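Local coordinates for heat shock protein, putative (Plasmodium falciparum, PDB 1Y6Z) that is the middle domain of a putative Hsp90-family heat shock protein that, as a whole, probably binds unfolded proteins and couples ATP hydrolysis to their folding, at residues S46-L51 / I100-N105; Y52-L57 / N152-Y157; M135-K140 / A173-F178. All blocks are in the same frame, centred on the assembly; numbering follows the deposited sequence.

Interaction 1 (S46-L51 / I100-N105); sequences SFNSIL and IVDSEN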
# COMPACT_ATOMS: atom_id res chain seq x y z
N SER B 46 -7.04 -20.41 -6.83
CA SER B 46 -5.88 -20.57 -7.68
C SER B 46 -5.97 -19.89 -9.06
O SER B 46 -6.86 -20.18 -9.88
CB SER B 46 -5.54 -22.04 -7.82
OG SER B 46 -4.21 -22.23 -7.38
N PHE B 47 -5.02 -18.98 -9.30
CA PHE B 47 -4.88 -18.37 -10.63
C PHE B 47 -3.45 -17.81 -10.81
O PHE B 47 -2.72 -17.60 -9.82
CB PHE B 47 -5.98 -17.32 -10.91
CG PHE B 47 -5.84 -16.03 -10.13
CD1 PHE B 47 -5.01 -15.00 -10.60
CD2 PHE B 47 -6.50 -15.84 -8.93
CE1 PHE B 47 -4.86 -13.81 -9.88
CE2 PHE B 47 -6.35 -14.65 -8.18
CZ PHE B 47 -5.55 -13.63 -8.68
N ASN B 48 -3.07 -17.64 -12.07
CA ASN B 48 -1.82 -17.00 -12.48
C ASN B 48 -2.16 -15.71 -13.21
O ASN B 48 -3.19 -15.63 -13.84
CB ASN B 48 -1.10 -17.89 -13.48
CG ASN B 48 -0.93 -19.29 -13.00
OD1 ASN B 48 -0.08 -19.58 -12.14
ND2 ASN B 48 -1.72 -20.21 -13.58
N SER B 49 -1.31 -14.69 -13.12
CA SER B 49 -1.61 -13.50 -13.89
C SER B 49 -0.31 -12.86 -14.32
O SER B 49 0.69 -12.96 -13.63
CB SER B 49 -2.48 -12.49 -13.15
OG SER B 49 -2.96 -11.42 -13.98
N ILE B 50 -0.31 -12.30 -15.52
CA ILE B 50 0.81 -11.41 -15.89
C ILE B 50 0.09 -10.17 -16.37
O ILE B 50 -0.80 -10.28 -17.23
CB ILE B 50 1.72 -11.94 -17.04
CG1 ILE B 50 2.19 -13.38 -16.79
CG2 ILE B 50 2.91 -10.94 -17.24
CD1 ILE B 50 3.04 -13.99 -17.91
N LEU B 51 0.46 -8.99 -15.85
CA LEU B 51 -0.23 -7.78 -16.15
C LEU B 51 0.85 -6.83 -16.69
O LEU B 51 1.91 -6.82 -16.16
CB LEU B 51 -0.77 -7.19 -14.84
CG LEU B 51 -1.94 -7.96 -14.14
CD1 LEU B 51 -2.30 -7.06 -12.87
CD2 LEU B 51 -3.10 -8.05 -15.08
N ILE B 100 -3.00 -11.31 -18.80
CA ILE B 100 -3.66 -12.58 -18.85
C ILE B 100 -4.05 -12.96 -17.43
O ILE B 100 -3.37 -12.61 -16.47
CB ILE B 100 -2.80 -13.69 -19.58
CG1 ILE B 100 -1.68 -14.23 -18.69
CG2 ILE B 100 -2.22 -13.18 -21.00
CD1 ILE B 100 -2.12 -15.42 -17.75
N VAL B 101 -5.13 -13.71 -17.32
CA VAL B 101 -5.44 -14.42 -16.08
C VAL B 101 -5.71 -15.89 -16.46
O VAL B 101 -6.50 -16.15 -17.37
CB VAL B 101 -6.72 -13.87 -15.42
CG1 VAL B 101 -7.05 -14.70 -14.12
CG2 VAL B 101 -6.60 -12.40 -15.09
N ASP B 102 -5.03 -16.82 -15.80
CA ASP B 102 -5.39 -18.24 -15.98
C ASP B 102 -5.88 -18.80 -14.66
O ASP B 102 -5.09 -18.95 -13.73
CB ASP B 102 -4.21 -19.04 -16.46
CG ASP B 102 -4.58 -20.48 -16.87
OD1 ASP B 102 -3.70 -21.17 -17.38
OD2 ASP B 102 -5.74 -20.90 -16.71
N SER B 103 -7.17 -19.11 -14.63
CA SER B 103 -7.89 -19.63 -13.47
C SER B 103 -8.01 -21.16 -13.50
O SER B 103 -8.18 -21.76 -14.55
CB SER B 103 -9.29 -19.02 -13.44
OG SER B 103 -9.84 -19.08 -12.14
N GLU B 104 -7.94 -21.77 -12.32
CA GLU B 104 -8.22 -23.21 -12.17
C GLU B 104 -9.73 -23.54 -12.24
O GLU B 104 -10.12 -24.66 -12.57
CB GLU B 104 -7.64 -23.72 -10.84
CG GLU B 104 -7.42 -25.23 -10.78
CD GLU B 104 -6.33 -25.69 -11.74
OE1 GLU B 104 -6.68 -26.36 -12.74
OE2 GLU B 104 -5.13 -25.38 -11.49
N ASN B 105 -10.56 -22.54 -11.94
CA ASN B 105 -11.98 -22.73 -11.69
C ASN B 105 -12.84 -21.92 -12.65
O ASN B 105 -12.76 -22.11 -13.86
CB ASN B 105 -12.31 -22.35 -10.23
CG ASN B 105 -11.74 -23.35 -9.21
OD1 ASN B 105 -11.09 -24.34 -9.58
ND2 ASN B 105 -11.97 -23.08 -7.92
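Ser49 and Val101 face each other as a non-hydrogen-bonded pair of two antiparallel strands, and the tight part of the contact lies around them. Carbonyl O of Ile100 is gripped twice: backbone N of Ile50 donates to it over 3.2 Å, and Ser49 OG reaches the same Ile100 O at 2.8 Å. The hydroxyl gets there because OG stands anti to the backbone N (chi1 -170°), which turns a buried polar side chain back onto the neighbouring strand. One pair further on, Asn48 and Asp102 exchange two backbone bonds, N to O, of 2.9 Å each. On the face that carries Phe47, Ser49 and Val101, the Phe47 ring and Val101 pack obliquely, with CD1 of Phe47 4.1 Å from CG1 of Val101. The other face takes Ile50 and Ile100 and, alongside them, Asp102, whose carboxylate is held by Trp7 NE1 and by the backbone N of Arg79.

Toward the solvent the backbone bonding continues, with a nearly straight bond (172°) from Glu104 N to Ser46 O, but the side chains pack more loosely. Ser46 CB merely touches CB of the exposed Glu104 at 4.0 Å.

Both strands are interior members of the five-stranded mixed sheet of this Hsp90 middle domain: strand 35-41 borders 47-53 and strand 73-77 borders 98-103, while helix 121-141 covers the Phe47 and Val101 face through Ile124 and Ile128.

Interaction 2 (Y52-L57 / N152-Y157); sequences YIPGSL and NTFGKY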
# COMPACT_ATOMS: atom_id res chain seq x y z
N TYR B 52 0.56 -6.11 -17.76
CA TYR B 52 1.49 -5.22 -18.44
C TYR B 52 0.86 -3.82 -18.50
O TYR B 52 -0.31 -3.66 -18.78
CB TYR B 52 1.67 -5.66 -19.88
CG TYR B 52 2.41 -6.99 -20.04
CD1 TYR B 52 1.72 -8.19 -20.08
CD2 TYR B 52 3.80 -7.00 -20.17
CE1 TYR B 52 2.39 -9.44 -20.26
CE2 TYR B 52 4.47 -8.20 -20.32
CZ TYR B 52 3.77 -9.42 -20.37
OH TYR B 52 4.46 -10.61 -20.60
N ILE B 53 1.70 -2.80 -18.33
CA ILE B 53 1.40 -1.44 -18.69
C ILE B 53 2.00 -1.26 -20.06
O ILE B 53 3.22 -1.44 -20.25
CB ILE B 53 2.03 -0.47 -17.70
CG1 ILE B 53 1.37 -0.65 -16.34
CG2 ILE B 53 1.86 1.01 -18.18
CD1 ILE B 53 1.98 0.29 -15.30
N PRO B 54 1.15 -0.96 -21.04
CA PRO B 54 1.63 -0.81 -22.42
C PRO B 54 2.62 0.34 -22.55
O PRO B 54 2.59 1.25 -21.74
CB PRO B 54 0.32 -0.52 -23.21
CG PRO B 54 -0.71 -1.23 -22.41
CD PRO B 54 -0.31 -0.84 -20.99
N GLY B 55 3.47 0.29 -23.58
CA GLY B 55 4.36 1.42 -23.90
C GLY B 55 3.72 2.68 -24.47
O GLY B 55 4.35 3.76 -24.46
N SER B 56 2.51 2.54 -25.01
CA SER B 56 1.81 3.61 -25.68
C SER B 56 0.33 3.28 -25.62
O SER B 56 -0.05 2.16 -25.28
CB SER B 56 2.28 3.79 -27.14
OG SER B 56 2.02 2.63 -27.91
N LEU B 57 -0.52 4.23 -26.00
CA LEU B 57 -1.97 4.01 -25.88
C LEU B 57 -2.41 2.83 -26.77
O LEU B 57 -2.08 2.81 -27.98
CB LEU B 57 -2.69 5.31 -26.20
CG LEU B 57 -4.15 5.55 -25.86
CD1 LEU B 57 -4.41 5.31 -24.31
CD2 LEU B 57 -4.55 6.98 -26.32
N ASN B 152 2.23 10.99 -18.69
CA ASN B 152 1.88 11.68 -19.99
C ASN B 152 0.89 10.89 -20.87
O ASN B 152 0.04 11.49 -21.54
CB ASN B 152 3.14 11.97 -20.82
CG ASN B 152 3.99 13.13 -20.27
OD1 ASN B 152 5.18 13.25 -20.62
ND2 ASN B 152 3.41 13.95 -19.41
N THR B 153 0.96 9.55 -20.84
CA THR B 153 0.09 8.66 -21.67
C THR B 153 -1.17 8.19 -20.95
O THR B 153 -2.27 8.19 -21.54
CB THR B 153 0.88 7.39 -22.08
OG1 THR B 153 2.20 7.78 -22.53
CG2 THR B 153 0.13 6.47 -23.16
N PHE B 154 -1.00 7.75 -19.69
CA PHE B 154 -2.04 7.08 -18.93
C PHE B 154 -2.52 7.82 -17.68
O PHE B 154 -3.47 7.41 -17.03
CB PHE B 154 -1.58 5.66 -18.53
CG PHE B 154 -1.25 4.79 -19.69
CD1 PHE B 154 0.08 4.37 -19.89
CD2 PHE B 154 -2.26 4.34 -20.57
CE1 PHE B 154 0.45 3.51 -21.00
CE2 PHE B 154 -1.92 3.49 -21.70
CZ PHE B 154 -0.54 3.08 -21.91
N GLY B 155 -1.89 8.96 -17.39
CA GLY B 155 -2.31 9.82 -16.26
C GLY B 155 -3.78 10.22 -16.28
O GLY B 155 -4.36 10.37 -15.21
N LYS B 156 -4.37 10.41 -17.48
CA LYS B 156 -5.79 10.71 -17.57
C LYS B 156 -6.62 9.60 -16.94
O LYS B 156 -7.63 9.88 -16.29
CB LYS B 156 -6.22 10.95 -19.03
CG LYS B 156 -5.81 9.79 -19.99
CD LYS B 156 -5.99 10.22 -21.47
CE LYS B 156 -6.08 8.98 -22.36
NZ LYS B 156 -6.39 9.44 -23.83
N TYR B 157 -6.18 8.34 -17.11
CA TYR B 157 -6.94 7.19 -16.54
C TYR B 157 -6.88 7.21 -15.00
O TYR B 157 -7.84 6.92 -14.34
CB TYR B 157 -6.41 5.85 -17.07
CG TYR B 157 -6.80 5.69 -18.50
CD1 TYR B 157 -5.89 5.92 -19.51
CD2 TYR B 157 -8.10 5.38 -18.83
CE1 TYR B 157 -6.29 5.77 -20.89
CE2 TYR B 157 -8.52 5.21 -20.21
CZ TYR B 157 -7.63 5.40 -21.21
OH TYR B 157 -8.04 5.33 -22.56
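This is an apolar packing contact without hydrogen bonds across it, where the loop leaving strand 47-53 of the mixed sheet in the Hsp90 middle domain meets a kinked turn of helix 145-164. Phe154 fills the centre. Its CG lies anti to the carbonyl carbon (chi1 -60°), and the ring runs from the helix into the bend formed by Ile53, Pro54 and Ser56. CG2 of Ile53 approaches obliquely, 4.0 Å from Phe154 CE1, the two side chains sliding past each other in opposite directions. Pro54 crosses the far end of the ring, its CB 3.9 Å from Phe154 CZ.

Two backbone carbonyls meet the edge of the same ring near its plane. Pro54 O is 3.2 Å from Phe154 CE1, and Ser56 O comes to 3.5 Å from Phe154 CZ; the partly positive rim of an aromatic ring suits such oxygens. One face of the ring is covered from within the helix by Thr153, whose CG2 stands 3.6 Å above the plane over its centre. The same methyl also touches the loop, near the backbone N of Leu57, while Thr153 OG1 bonds back to Lys149 O. Outside the two segments Phe96 stacks with Phe154 and also meets the Tyr157 ring.

Leu57 closes the partly exposed end of the contact. Its CD2 lies near Lys156 NZ, the two side chains crossing at about a right angle. Tyr157, whose hydroxyl is bonded to Met65 O, receives the other methyl: Leu57 CD1 sits at the edge of the Tyr157 ring, 3.9 Å from CE1, and reaches Phe154 CE2 at 4.0 Å.

Interaction 3 (M135-K140 / A173-F178); sequences MMKGLK and ASLVEF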
# COMPACT_ATOMS: atom_id res chain seq x y z
N MET B 135 2.38 -2.03 -8.83
CA MET B 135 3.19 -1.92 -10.04
C MET B 135 3.45 -0.42 -10.37
O MET B 135 4.59 -0.06 -10.64
CB MET B 135 2.53 -2.64 -11.26
CG MET B 135 3.27 -2.44 -12.64
SD MET B 135 2.79 -3.63 -13.96
CE MET B 135 1.04 -3.51 -13.73
N MET B 136 2.39 0.40 -10.41
CA MET B 136 2.52 1.86 -10.68
C MET B 136 3.35 2.50 -9.60
O MET B 136 4.28 3.28 -9.88
CB MET B 136 1.14 2.57 -10.73
CG MET B 136 0.27 2.25 -11.98
SD MET B 136 -1.40 2.94 -11.98
CE MET B 136 -2.10 2.07 -10.63
N LYS B 137 3.05 2.19 -8.35
CA LYS B 137 3.86 2.84 -7.27
C LYS B 137 5.32 2.51 -7.34
O LYS B 137 6.18 3.34 -7.02
CB LYS B 137 3.38 2.48 -5.89
CG LYS B 137 2.16 3.21 -5.44
CD LYS B 137 2.21 3.23 -3.90
CE LYS B 137 2.12 1.83 -3.32
NZ LYS B 137 3.47 1.20 -3.13
N GLY B 138 5.61 1.28 -7.75
CA GLY B 138 7.00 0.89 -8.03
C GLY B 138 7.57 1.69 -9.18
O GLY B 138 8.73 2.08 -9.16
N LEU B 139 6.77 1.90 -10.22
CA LEU B 139 7.27 2.64 -11.36
C LEU B 139 7.55 4.09 -10.97
O LEU B 139 8.56 4.63 -11.36
CB LEU B 139 6.30 2.54 -12.53
CG LEU B 139 6.77 2.96 -13.94
CD1 LEU B 139 7.88 2.06 -14.48
CD2 LEU B 139 5.58 2.94 -14.86
N LYS B 140 6.69 4.68 -10.16
CA LYS B 140 6.93 6.02 -9.58
C LYS B 140 8.23 6.08 -8.74
O LYS B 140 9.03 7.00 -8.92
CB LYS B 140 5.76 6.44 -8.71
CG LYS B 140 5.88 7.92 -8.19
CD LYS B 140 4.66 8.30 -7.45
CE LYS B 140 4.90 9.67 -6.73
NZ LYS B 140 3.64 10.08 -6.15
N ALA B 173 -4.87 8.81 -5.99
CA ALA B 173 -4.67 10.26 -5.81
C ALA B 173 -3.20 10.60 -5.53
O ALA B 173 -2.69 11.62 -6.02
CB ALA B 173 -5.59 10.77 -4.66
N SER B 174 -2.53 9.73 -4.79
CA SER B 174 -1.12 9.90 -4.47
C SER B 174 -0.18 9.84 -5.69
O SER B 174 1.00 10.25 -5.60
CB SER B 174 -0.70 8.89 -3.38
OG SER B 174 -0.52 7.60 -3.87
N LEU B 175 -0.71 9.37 -6.84
CA LEU B 175 0.10 9.15 -8.07
C LEU B 175 -0.04 10.27 -9.10
O LEU B 175 0.84 10.42 -9.92
CB LEU B 175 -0.28 7.81 -8.79
CG LEU B 175 -0.14 6.52 -7.91
CD1 LEU B 175 -0.73 5.22 -8.52
CD2 LEU B 175 1.37 6.39 -7.58
N VAL B 176 -1.17 10.97 -9.08
CA VAL B 176 -1.53 11.95 -10.13
C VAL B 176 -0.63 13.22 -9.91
O VAL B 176 -0.18 13.44 -8.78
CB VAL B 176 -3.06 12.30 -10.12
CG1 VAL B 176 -3.99 11.10 -10.33
CG2 VAL B 176 -3.46 13.00 -8.83
N GLU B 177 -0.33 13.96 -10.99
CA GLU B 177 0.55 15.13 -10.95
C GLU B 177 -0.05 16.30 -11.74
O GLU B 177 -0.76 16.07 -12.75
CB GLU B 177 1.97 14.75 -11.42
CG GLU B 177 2.68 13.76 -10.49
CD GLU B 177 4.12 13.49 -10.89
OE1 GLU B 177 4.64 14.18 -11.80
OE2 GLU B 177 4.71 12.57 -10.27
N PHE B 178 0.20 17.52 -11.26
CA PHE B 178 -0.35 18.75 -11.87
C PHE B 178 0.71 19.82 -11.82
O PHE B 178 1.57 19.84 -10.93
CB PHE B 178 -1.58 19.32 -11.12
CG PHE B 178 -2.67 18.33 -10.94
CD1 PHE B 178 -2.71 17.52 -9.81
CD2 PHE B 178 -3.64 18.16 -11.91
CE1 PHE B 178 -3.70 16.58 -9.63
CE2 PHE B 178 -4.67 17.21 -11.74
CZ PHE B 178 -4.70 16.41 -10.59
O HOH W 1 3.16 11.03 -8.86
O HOH W 2 2.61 7.81 -4.24
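Leu175 projects from the loop toward helix 121-141, and its two methyls divide the work between three helix side chains. CG of Leu175 stands anti to its own carbonyl carbon (chi1 -57°), from where the branches part. CD1 goes to Met136, 3.9 Å from its CB. CD2 goes the other way and lies against the aliphatic parts of two lysines, 3.9 Å from CG of Lys137, which crosses Leu175 at about a right angle, and 3.8 Å from CD of Lys140.

Lys140 meets Leu175 obliquely and passes beyond it. Every torsion of the chain is near 180°, and this full extension carries NZ past the leucine to the loop backbone, where it comes within 2.7 Å of Ser174 O. Two waters extend the polar end. One accepts from Lys140 NZ and donates to both Leu175 O and Glu177 OE2, so that lysine and glutamate, 4.9 Å apart between Lys140 NZ and Glu177 OE2, are bridged rather than touching. The second accepts from the same ammonium and donates to Ser174 OG. Lys140 NZ also forms a salt bridge with Asp189, and Glu177 OE2 takes a bond from Trp147 NE1.

The contact joins helix 121-141, which packs on the five-stranded sheet, to the C-terminal part of this Hsp90 middle domain, through the loop that follows helix 169-173 and leads into the short, weakly bonded strand at about 177-178; helix 145-164 packs beside it, with Phe150 and Leu158 on Met136 and Trp147 on Lys140.

The three contacts run from the five-stranded sheet toward the second, C-terminal part of this Hsp90 middle domain. Interactions 1 and 2 share strand 47-53, which pairs with strand 98-103 along most of its length and then runs into the loop against helix 145-164; their centres are about 23 Å apart. Centre to centre, interaction 3 is about 12 Å from interaction 2 and about 25 Å from interaction 1. Its helix segment touches both others: Met135 packs near Leu51 O and on Ile53 CG1. Along the chain interaction 2 alternates with each of the others, while interaction 1 closes before interaction 3 opens, so distant sequence pieces join the sheet to the central helices.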